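Local coordinates for protein putative methyltransferase (Emericella variicolor, PDB 7DMB) that probably transfers methyl groups as a trans-acting methyltransferase of calbistrin biosynthesis, and binds S-adenosyl-L-homocysteine, the product left by the methyl donor S-adenosylmethionine, at residues A[63-68]-A[128-133]; A[71-76]-A[147-152]; A[188-193]-A[218-223]. All blocks are in the same frame, centred on the assembly; numbering follows the deposited sequence.

Contacts 1 and 2 lie next to each other in the helical part of the chain, their centres about 12 Å apart. Both use helix 56-79. Contact 1 joins it to helix 120-134 and contact 2 to helix 140-157, the next helix in the chain. Their segments alternate in sequence, and they touch where Met65 and Arg131 meet Trp147. The three helices therefore form one connected bundle. Contact 3 comes later in the chain, about 36 Å and 42 Å from the other two, centre to centre. It joins helices 187-196 and 211-220 beside the Rossmann-like sheet of the methyltransferase fold, which holds S-adenosyl-L-homocysteine. None of the three lies at that site.

Contact 1 (A[63-68]-A[128-133]); sequences ARMWVL and NEMRER
Met130 of helix 120-134 reaches toward helix 56-79 and lies between Arg64, Met65 and Leu68. The segments 63-68 and 128-133 run roughly antiparallel, at 142°, with axes 10.7 Å apart. Asn128 does not reach across, but it holds Arg131, about one turn further on: Arg131 NH1 donates to Asn128 OD1 at 2.9 Å, with the acceptor in the guanidinium plane. Met130 does most of the touching. Its CG is anti to the carbonyl carbon (chi1 -64°), and the chain bends at its last torsion, which turns the methyl toward Met65. Met130 SD lies 3.6 Å from Arg64 CD and near the plane of that guanidinium, at its edge. The Arg64 chain, extended from CG to NE, passes across the sulfur, with CD nearest. On the Leu68 side, Leu68 CD1 is 3.9 Å from Met130 SD. The two methionines lie head to tail: Met130 CE meets Met65 CB at 3.7 Å, and Met65 SD meets Met130 CB at 3.8 Å. Arg131 follows, its CG 4.1 Å from Met65 CE. Its charged end turns elsewhere, to a salt bridge with Glu144 and a cation-pi contact with Trp147. Helix 140-157 packs on Met65 through Ile143, Pro146 and Trp147, while Leu115 of helix 112-117 touches Arg64 and Leu68.

Contact 2 (A[71-76]-A[147-152]); sequences IQMQEK and WRVYDN
Two nearly parallel helices of the helical bundle, 56-79 and 140-157, pack here around Tyr150. Their axes are 9.5 Å apart and cross at 15° between segments 71-76 and 147-152. Gln72 lies alongside the tyrosine, pointing the same way, with Gln72 CG 3.5 Å from Tyr150 CE1. The amide and ring planes are 70° apart. Met73 CG meets the edge of the ring, near its plane, 3.9 Å from Tyr150 CD1; Met73 SD lies 3.7 Å from Tyr150 CA. The Met73 chain then bends at its last torsion (chi3 81°), which brings Met73 CE to 3.7 Å from Val149 CG1. Phe322 of helix 319-324 touches both Met73 and Val149. Lys76 reaches across to the backbone of helix 140-157, where Lys76 NZ makes a weak hydrogen bond of 3.4 Å to Tyr150 O. The same amine stands over the Tyr150 ring, 5.1 Å from its centroid, too far for more than a weak attraction. Gln72 is held from outside, its OE1 by Arg123 and its NE2 by Asp120 O. The grip between the helices is thus mainly apolar, and the hydrogen bond from Lys76 is weak. The carboxylate of Asp151, some way off, may add a mild electrostatic pull on the lysine.

Contact 3 (A[188-193]-A[218-223]); sequences PLINLM and EGLNPD
Ile190 sets its CG2 branch against the end of helix 211-220. CG2 stands opposite the backbone N about the first torsion, which turns this methyl toward Leu220. Ile190 CG2 is 3.6 Å from Leu220 CD2, the two side chains crossing at a slant. The same methyl lies 3.9 Å from Gly219 C. Gly219 has no side chain, so the backbones come close: the CA atoms of Asn191 and Gly219 are 4.6 Å apart. Asn191 then meets the Gly219 carbonyl twice, weakly each time. Asn191 CA lies 3.4 Å from Gly219 O, a CA-H...O contact. With chi1 at -179°, the amide swings toward the glycine, and Asn191 ND2 donates a weak but fairly straight bond of 3.5 Å to Gly219 O. Asn191 ND2 also touches Pro222 CB at 4.0 Å, in the turn beyond the helix end. The other end of the amide, Asn191 OD1, accepts from Arg195 NE one turn further along its own helix. A salt bridge between Arg187 and Glu218 also links the two helices. Helices 187-196 and 211-220 lie on the seven-stranded sheet: Leu220 touches Ile202 of strand 200-205 and Tyr229 and Tyr232 of strand 229-236, and Met193 touches Leu200 of strand 200-205 and Leu379 of strand 375-382.

Contact 1 (A[63-68]-A[128-133])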
loop_
_atom_site.group_PDB
_atom_site.type_symbol
_atom_site.label_atom_id
_atom_site.label_comp_id
_atom_site.label_asym_id
_atom_site.label_seq_id
_atom_site.Cartn_x
_atom_site.Cartn_y
_atom_site.Cartn_z
ATOM N N ALA A 63 1.861 -14.294 -8.171
ATOM C CA ALA A 63 1.536 -15.378 -7.263
ATOM C C ALA A 63 2.419 -16.581 -7.544
ATOM O O ALA A 63 2.997 -17.175 -6.624
ATOM C CB ALA A 63 0.056 -15.736 -7.398
ATOM N N ARG A 64 2.548 -16.932 -8.829
ATOM C CA ARG A 64 3.408 -18.028 -9.252
ATOM C C ARG A 64 4.819 -17.865 -8.710
ATOM O O ARG A 64 5.428 -18.835 -8.231
ATOM C CB ARG A 64 3.435 -18.100 -10.781
ATOM C CG ARG A 64 4.381 -19.151 -11.337
ATOM C CD ARG A 64 4.451 -19.079 -12.859
ATOM N NE ARG A 64 5.345 -20.087 -13.415
ATOM C CZ ARG A 64 5.007 -21.358 -13.617
ATOM N NH1 ARG A 64 3.791 -21.792 -13.307
ATOM N NH2 ARG A 64 5.893 -22.202 -14.132
ATOM N N MET A 65 5.340 -16.637 -8.750
ATOM C CA MET A 65 6.722 -16.403 -8.357
ATOM C C MET A 65 6.903 -16.531 -6.854
ATOM O O MET A 65 7.836 -17.201 -6.393
ATOM C CB MET A 65 7.190 -15.027 -8.805
ATOM C CG MET A 65 8.613 -14.760 -8.360
ATOM S SD MET A 65 9.776 -15.710 -9.368
ATOM C CE MET A 65 11.345 -15.321 -8.612
ATOM N N TRP A 66 6.051 -15.854 -6.065
ATOM C CA TRP A 66 6.259 -15.927 -4.624
ATOM C C TRP A 66 5.935 -17.315 -4.101
ATOM O O TRP A 66 6.520 -17.734 -3.104
ATOM C CB TRP A 66 5.488 -14.825 -3.874
ATOM C CG TRP A 66 4.033 -15.092 -3.527
ATOM C CD1 TRP A 66 2.932 -14.533 -4.134
ATOM C CD2 TRP A 66 3.523 -15.927 -2.474
ATOM N NE1 TRP A 66 1.781 -14.985 -3.539
ATOM C CE2 TRP A 66 2.113 -15.845 -2.520
ATOM C CE3 TRP A 66 4.117 -16.747 -1.505
ATOM C CZ2 TRP A 66 1.292 -16.550 -1.637
ATOM C CZ3 TRP A 66 3.288 -17.456 -0.626
ATOM C CH2 TRP A 66 1.898 -17.349 -0.702
ATOM N N VAL A 67 5.053 -18.060 -4.776
ATOM C CA VAL A 67 4.829 -19.452 -4.381
ATOM C C VAL A 67 6.087 -20.288 -4.632
ATOM O O VAL A 67 6.464 -21.136 -3.813
ATOM C CB VAL A 67 3.607 -20.044 -5.116
ATOM C CG1 VAL A 67 3.595 -21.584 -4.991
ATOM C CG2 VAL A 67 2.300 -19.448 -4.576
ATOM N N LEU A 68 6.743 -20.073 -5.772
ATOM C CA LEU A 68 7.985 -20.784 -6.062
ATOM C C LEU A 68 9.064 -20.472 -5.025
ATOM O O LEU A 68 9.706 -21.386 -4.488
ATOM C CB LEU A 68 8.468 -20.431 -7.469
ATOM C CG LEU A 68 7.774 -21.100 -8.655
ATOM C CD1 LEU A 68 8.000 -20.261 -9.939
ATOM C CD2 LEU A 68 8.311 -22.520 -8.848
ATOM N N ASN A 128 14.404 -18.158 -12.132
ATOM C CA ASN A 128 15.287 -17.265 -12.877
ATOM C C ASN A 128 14.722 -16.909 -14.246
ATOM O O ASN A 128 14.981 -15.804 -14.750
ATOM C CB ASN A 128 16.674 -17.886 -12.978
ATOM C CG ASN A 128 17.412 -17.821 -11.653
ATOM O OD1 ASN A 128 17.294 -16.834 -10.927
ATOM N ND2 ASN A 128 18.147 -18.872 -11.318
ATOM N N GLU A 129 13.946 -17.815 -14.843
ATOM C CA GLU A 129 13.209 -17.492 -16.058
ATOM C C GLU A 129 12.182 -16.387 -15.817
ATOM O O GLU A 129 11.918 -15.579 -16.715
ATOM C CB GLU A 129 12.507 -18.743 -16.591
ATOM C CG GLU A 129 13.216 -19.453 -17.732
ATOM C CD GLU A 129 13.050 -20.975 -17.688
ATOM O OE1 GLU A 129 11.999 -21.465 -17.195
ATOM O OE2 GLU A 129 13.982 -21.675 -18.141
ATOM N N MET A 130 11.571 -16.346 -14.631
ATOM C CA MET A 130 10.570 -15.318 -14.373
ATOM C C MET A 130 11.226 -13.955 -14.158
ATOM O O MET A 130 10.735 -12.935 -14.662
ATOM C CB MET A 130 9.709 -15.727 -13.186
ATOM C CG MET A 130 8.894 -16.992 -13.468
ATOM S SD MET A 130 7.504 -17.175 -12.339
ATOM C CE MET A 130 6.852 -15.518 -12.413
ATOM N N ARG A 131 12.361 -13.928 -13.454
ATOM C CA ARG A 131 13.139 -12.699 -13.333
ATOM C C ARG A 131 13.573 -12.190 -14.698
ATOM O O ARG A 131 13.402 -11.006 -15.017
ATOM C CB ARG A 131 14.349 -12.941 -12.444
ATOM C CG ARG A 131 13.962 -13.438 -11.075
ATOM C CD ARG A 131 15.160 -13.957 -10.326
ATOM N NE ARG A 131 16.057 -12.870 -9.928
ATOM C CZ ARG A 131 17.367 -13.015 -9.779
ATOM N NH1 ARG A 131 17.928 -14.197 -10.008
ATOM N NH2 ARG A 131 18.114 -11.988 -9.399
ATOM N N GLU A 132 14.133 -13.080 -15.523
ATOM C CA GLU A 132 14.619 -12.672 -16.832
ATOM C C GLU A 132 13.487 -12.126 -17.689
ATOM O O GLU A 132 13.672 -11.142 -18.419
ATOM C CB GLU A 132 15.306 -13.851 -17.526
ATOM C CG GLU A 132 16.309 -13.458 -18.587
ATOM C CD GLU A 132 15.671 -12.771 -19.793
ATOM O OE1 GLU A 132 14.589 -13.211 -20.239
ATOM O OE2 GLU A 132 16.256 -11.790 -20.293
ATOM N N ARG A 133 12.309 -12.755 -17.614
ATOM C CA ARG A 133 11.156 -12.289 -18.373
ATOM C C ARG A 133 10.780 -10.829 -18.063
ATOM O O ARG A 133 10.390 -10.082 -18.968
ATOM C CB ARG A 133 9.969 -13.212 -18.086
ATOM C CG ARG A 133 9.008 -13.412 -19.239
ATOM C CD ARG A 133 8.204 -14.689 -19.041
ATOM N NE ARG A 133 7.214 -14.588 -17.968
ATOM C CZ ARG A 133 5.902 -14.681 -18.153
ATOM N NH1 ARG A 133 5.426 -14.878 -19.376
ATOM N NH2 ARG A 133 5.069 -14.591 -17.128
#

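Contact 2 (A[71-76]-A[147-152])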
loop_
_atom_site.group_PDB
_atom_site.type_symbol
_atom_site.label_atom_id
_atom_site.label_comp_id
_atom_site.label_asym_id
_atom_site.label_seq_id
_atom_site.Cartn_x
_atom_site.Cartn_y
_atom_site.Cartn_z
ATOM N N ILE A 71 8.153 -22.158 -1.641
ATOM C CA ILE A 71 8.513 -23.578 -1.672
ATOM C C ILE A 71 10.014 -23.746 -1.486
ATOM O O ILE A 71 10.478 -24.574 -0.693
ATOM C CB ILE A 71 8.053 -24.217 -2.995
ATOM C CG1 ILE A 71 6.521 -24.196 -3.123
ATOM C CG2 ILE A 71 8.622 -25.649 -3.128
ATOM C CD1 ILE A 71 6.016 -24.446 -4.568
ATOM N N GLN A 72 10.794 -22.939 -2.212
ATOM C CA GLN A 72 12.246 -23.011 -2.168
ATOM C C GLN A 72 12.800 -22.616 -0.814
ATOM O O GLN A 72 13.950 -22.938 -0.519
ATOM C CB GLN A 72 12.844 -22.110 -3.262
ATOM C CG GLN A 72 14.184 -22.578 -3.819
ATOM C CD GLN A 72 14.069 -23.811 -4.700
ATOM O OE1 GLN A 72 12.982 -24.316 -4.948
ATOM N NE2 GLN A 72 15.202 -24.296 -5.182
ATOM N N MET A 73 12.013 -21.914 0.010
ATOM C CA MET A 73 12.477 -21.457 1.313
ATOM C C MET A 73 12.311 -22.485 2.422
ATOM O O MET A 73 12.911 -22.318 3.491
ATOM C CB MET A 73 11.729 -20.185 1.712
ATOM C CG MET A 73 12.259 -18.948 1.033
ATOM S SD MET A 73 10.988 -17.677 0.919
ATOM C CE MET A 73 11.082 -17.003 2.582
ATOM N N GLN A 74 11.520 -23.530 2.199
ATOM C CA GLN A 74 11.110 -24.405 3.297
ATOM C C GLN A 74 12.313 -25.041 3.984
ATOM O O GLN A 74 12.480 -24.926 5.203
ATOM C CB GLN A 74 10.143 -25.477 2.783
ATOM C CG GLN A 74 8.831 -24.882 2.281
ATOM C CD GLN A 74 8.131 -24.038 3.337
ATOM O OE1 GLN A 74 7.886 -24.511 4.459
ATOM N NE2 GLN A 74 7.796 -22.786 2.987
ATOM N N GLU A 75 13.169 -25.716 3.217
ATOM C CA GLU A 75 14.293 -26.403 3.843
ATOM C C GLU A 75 15.282 -25.405 4.425
ATOM O O GLU A 75 15.873 -25.655 5.484
ATOM C CB GLU A 75 14.985 -27.330 2.834
ATOM C CG GLU A 75 16.086 -28.176 3.482
ATOM C CD GLU A 75 16.841 -29.060 2.502
ATOM O OE1 GLU A 75 16.305 -29.355 1.411
ATOM O OE2 GLU A 75 17.980 -29.464 2.833
ATOM N N LYS A 76 15.436 -24.257 3.768
ATOM C CA LYS A 76 16.319 -23.216 4.271
ATOM C C LYS A 76 15.817 -22.680 5.611
ATOM O O LYS A 76 16.590 -22.538 6.569
ATOM C CB LYS A 76 16.414 -22.097 3.226
ATOM C CG LYS A 76 17.800 -21.523 3.040
ATOM C CD LYS A 76 17.871 -20.502 1.898
ATOM C CE LYS A 76 18.785 -19.331 2.265
ATOM N NZ LYS A 76 19.046 -18.459 1.124
ATOM N N TRP A 147 12.119 -13.026 -4.948
ATOM C CA TRP A 147 13.388 -13.720 -5.144
ATOM C C TRP A 147 14.396 -13.326 -4.068
ATOM O O TRP A 147 15.050 -14.188 -3.457
ATOM C CB TRP A 147 13.958 -13.432 -6.537
ATOM C CG TRP A 147 15.421 -13.731 -6.568
ATOM C CD1 TRP A 147 16.454 -12.856 -6.342
ATOM C CD2 TRP A 147 16.015 -15.014 -6.750
ATOM N NE1 TRP A 147 17.650 -13.525 -6.394
ATOM C CE2 TRP A 147 17.408 -14.849 -6.648
ATOM C CE3 TRP A 147 15.501 -16.291 -6.998
ATOM C CZ2 TRP A 147 18.298 -15.912 -6.803
ATOM C CZ3 TRP A 147 16.390 -17.354 -7.145
ATOM C CH2 TRP A 147 17.768 -17.155 -7.050
ATOM N N ARG A 148 14.514 -12.020 -3.808
ATOM C CA ARG A 148 15.435 -11.535 -2.776
ATOM C C ARG A 148 15.049 -12.019 -1.381
ATOM O O ARG A 148 15.929 -12.254 -0.541
ATOM C CB ARG A 148 15.486 -10.004 -2.764
ATOM C CG ARG A 148 16.184 -9.327 -3.929
ATOM C CD ARG A 148 16.269 -7.821 -3.629
ATOM N NE ARG A 148 16.781 -7.074 -4.769
ATOM C CZ ARG A 148 16.904 -5.757 -4.824
ATOM N NH1 ARG A 148 16.537 -4.998 -3.800
ATOM N NH2 ARG A 148 17.397 -5.203 -5.923
ATOM N N VAL A 149 13.749 -12.121 -1.092
ATOM C CA VAL A 149 13.331 -12.633 0.207
ATOM C C VAL A 149 13.794 -14.076 0.368
ATOM O O VAL A 149 14.389 -14.453 1.385
ATOM C CB VAL A 149 11.807 -12.505 0.367
ATOM C CG1 VAL A 149 11.316 -13.446 1.469
ATOM C CG2 VAL A 149 11.429 -11.052 0.644
ATOM N N TYR A 150 13.528 -14.898 -0.644
ATOM C CA TYR A 150 14.057 -16.259 -0.665
ATOM C C TYR A 150 15.573 -16.254 -0.515
ATOM O O TYR A 150 16.136 -16.994 0.298
ATOM C CB TYR A 150 13.679 -16.952 -1.974
ATOM C CG TYR A 150 14.762 -17.906 -2.428
ATOM C CD1 TYR A 150 14.929 -19.135 -1.789
ATOM C CD2 TYR A 150 15.638 -17.576 -3.455
ATOM C CE1 TYR A 150 15.914 -20.004 -2.161
ATOM C CE2 TYR A 150 16.631 -18.446 -3.829
ATOM C CZ TYR A 150 16.759 -19.666 -3.177
ATOM O OH TYR A 150 17.742 -20.569 -3.524
ATOM N N ASP A 151 16.240 -15.407 -1.292
ATOM C CA ASP A 151 17.685 -15.453 -1.436
ATOM C C ASP A 151 18.415 -14.966 -0.192
ATOM O O ASP A 151 19.611 -15.228 -0.054
ATOM C CB ASP A 151 18.079 -14.615 -2.658
ATOM C CG ASP A 151 19.502 -14.843 -3.089
ATOM O OD1 ASP A 151 19.936 -16.011 -3.203
ATOM O OD2 ASP A 151 20.193 -13.835 -3.300
ATOM N N ASN A 152 17.729 -14.274 0.720
ATOM C CA ASN A 152 18.370 -13.714 1.904
ATOM C C ASN A 152 17.749 -14.197 3.206
ATOM O O ASN A 152 18.141 -13.717 4.272
ATOM C CB ASN A 152 18.311 -12.181 1.878
ATOM C CG ASN A 152 19.106 -11.590 0.764
ATOM O OD1 ASN A 152 20.307 -11.343 0.907
ATOM N ND2 ASN A 152 18.444 -11.343 -0.365
#

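Contact 3 (A[188-193]-A[218-223])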
loop_
_atom_site.group_PDB
_atom_site.type_symbol
_atom_site.label_atom_id
_atom_site.label_comp_id
_atom_site.label_asym_id
_atom_site.label_seq_id
_atom_site.Cartn_x
_atom_site.Cartn_y
_atom_site.Cartn_z
ATOM N N PRO A 188 -8.345 11.446 -11.764
ATOM C CA PRO A 188 -9.617 12.178 -11.905
ATOM C C PRO A 188 -10.192 12.640 -10.576
ATOM O O PRO A 188 -10.749 13.743 -10.519
ATOM C CB PRO A 188 -10.537 11.170 -12.606
ATOM C CG PRO A 188 -9.605 10.254 -13.327
ATOM C CD PRO A 188 -8.386 10.152 -12.468
ATOM N N LEU A 189 -10.076 11.844 -9.505
ATOM C CA LEU A 189 -10.534 12.317 -8.199
ATOM C C LEU A 189 -9.720 13.518 -7.738
ATOM O O LEU A 189 -10.274 14.519 -7.263
ATOM C CB LEU A 189 -10.445 11.216 -7.147
ATOM C CG LEU A 189 -10.797 11.749 -5.751
ATOM C CD1 LEU A 189 -12.240 12.221 -5.741
ATOM C CD2 LEU A 189 -10.561 10.731 -4.623
ATOM N N ILE A 190 -8.392 13.410 -7.821
ATOM C CA ILE A 190 -7.540 14.512 -7.397
ATOM C C ILE A 190 -7.823 15.741 -8.245
ATOM O O ILE A 190 -7.971 16.854 -7.725
ATOM C CB ILE A 190 -6.062 14.089 -7.457
ATOM C CG1 ILE A 190 -5.800 12.913 -6.506
ATOM C CG2 ILE A 190 -5.142 15.267 -7.139
ATOM C CD1 ILE A 190 -6.003 13.237 -5.051
ATOM N N ASN A 191 -7.946 15.555 -9.559
ATOM C CA ASN A 191 -8.233 16.688 -10.432
ATOM C C ASN A 191 -9.553 17.365 -10.048
ATOM O O ASN A 191 -9.642 18.595 -10.026
ATOM C CB ASN A 191 -8.234 16.218 -11.886
ATOM C CG ASN A 191 -8.494 17.343 -12.864
ATOM O OD1 ASN A 191 -9.556 17.410 -13.468
ATOM N ND2 ASN A 191 -7.517 18.232 -13.026
ATOM N N LEU A 192 -10.580 16.580 -9.711
ATOM C CA LEU A 192 -11.868 17.160 -9.336
ATOM C C LEU A 192 -11.739 18.024 -8.081
ATOM O O LEU A 192 -12.229 19.159 -8.047
ATOM C CB LEU A 192 -12.910 16.054 -9.134
ATOM C CG LEU A 192 -14.258 16.507 -8.550
ATOM C CD1 LEU A 192 -14.829 17.627 -9.394
ATOM C CD2 LEU A 192 -15.273 15.337 -8.435
ATOM N N MET A 193 -11.073 17.501 -7.041
ATOM C CA MET A 193 -10.784 18.295 -5.850
ATOM C C MET A 193 -10.047 19.585 -6.192
ATOM O O MET A 193 -10.379 20.660 -5.673
ATOM C CB MET A 193 -9.955 17.468 -4.869
ATOM C CG MET A 193 -10.664 16.259 -4.345
ATOM S SD MET A 193 -9.509 15.187 -3.513
ATOM C CE MET A 193 -10.640 14.305 -2.427
ATOM N N GLU A 218 0.172 14.663 -10.558
ATOM C CA GLU A 218 -0.309 14.712 -11.935
ATOM C C GLU A 218 -1.747 15.202 -11.994
ATOM O O GLU A 218 -2.117 15.981 -12.886
ATOM C CB GLU A 218 -0.189 13.334 -12.580
ATOM C CG GLU A 218 1.200 13.048 -13.110
ATOM C CD GLU A 218 1.298 11.687 -13.773
ATOM O OE1 GLU A 218 0.245 11.127 -14.160
ATOM O OE2 GLU A 218 2.431 11.176 -13.884
ATOM N N GLY A 219 -2.575 14.753 -11.050
ATOM C CA GLY A 219 -3.925 15.273 -10.964
ATOM C C GLY A 219 -3.970 16.726 -10.539
ATOM O O GLY A 219 -4.916 17.445 -10.876
ATOM N N LEU A 220 -2.959 17.182 -9.799
ATOM C CA LEU A 220 -2.912 18.566 -9.357
ATOM C C LEU A 220 -2.221 19.485 -10.354
ATOM O O LEU A 220 -2.274 20.704 -10.178
ATOM C CB LEU A 220 -2.201 18.676 -8.004
ATOM C CG LEU A 220 -2.864 18.067 -6.764
ATOM C CD1 LEU A 220 -1.938 18.225 -5.566
ATOM C CD2 LEU A 220 -4.235 18.673 -6.483
ATOM N N ASN A 221 -1.560 18.938 -11.373
ATOM C CA ASN A 221 -0.857 19.727 -12.385
ATOM C C ASN A 221 -1.315 19.269 -13.764
ATOM O O ASN A 221 -0.585 18.578 -14.484
ATOM C CB ASN A 221 0.660 19.599 -12.235
ATOM C CG ASN A 221 1.152 20.076 -10.886
ATOM O OD1 ASN A 221 1.720 21.162 -10.759
ATOM N ND2 ASN A 221 0.929 19.259 -9.853
ATOM N N PRO A 222 -2.537 19.637 -14.160
ATOM C CA PRO A 222 -3.058 19.134 -15.441
ATOM C C PRO A 222 -2.353 19.735 -16.650
ATOM O O PRO A 222 -2.105 19.027 -17.634
ATOM C CB PRO A 222 -4.542 19.526 -15.378
ATOM C CG PRO A 222 -4.550 20.782 -14.572
ATOM C CD PRO A 222 -3.431 20.640 -13.552
ATOM N N ASP A 223 -2.023 21.023 -16.608
ATOM C CA ASP A 223 -1.352 21.694 -17.713
ATOM C C ASP A 223 -0.179 22.503 -17.176
ATOM O O ASP A 223 -0.139 22.869 -15.997
ATOM C CB ASP A 223 -2.318 22.603 -18.484
ATOM C CG ASP A 223 -3.692 21.973 -18.671
ATOM O OD1 ASP A 223 -4.704 22.647 -18.373
ATOM O OD2 ASP A 223 -3.760 20.805 -19.120
#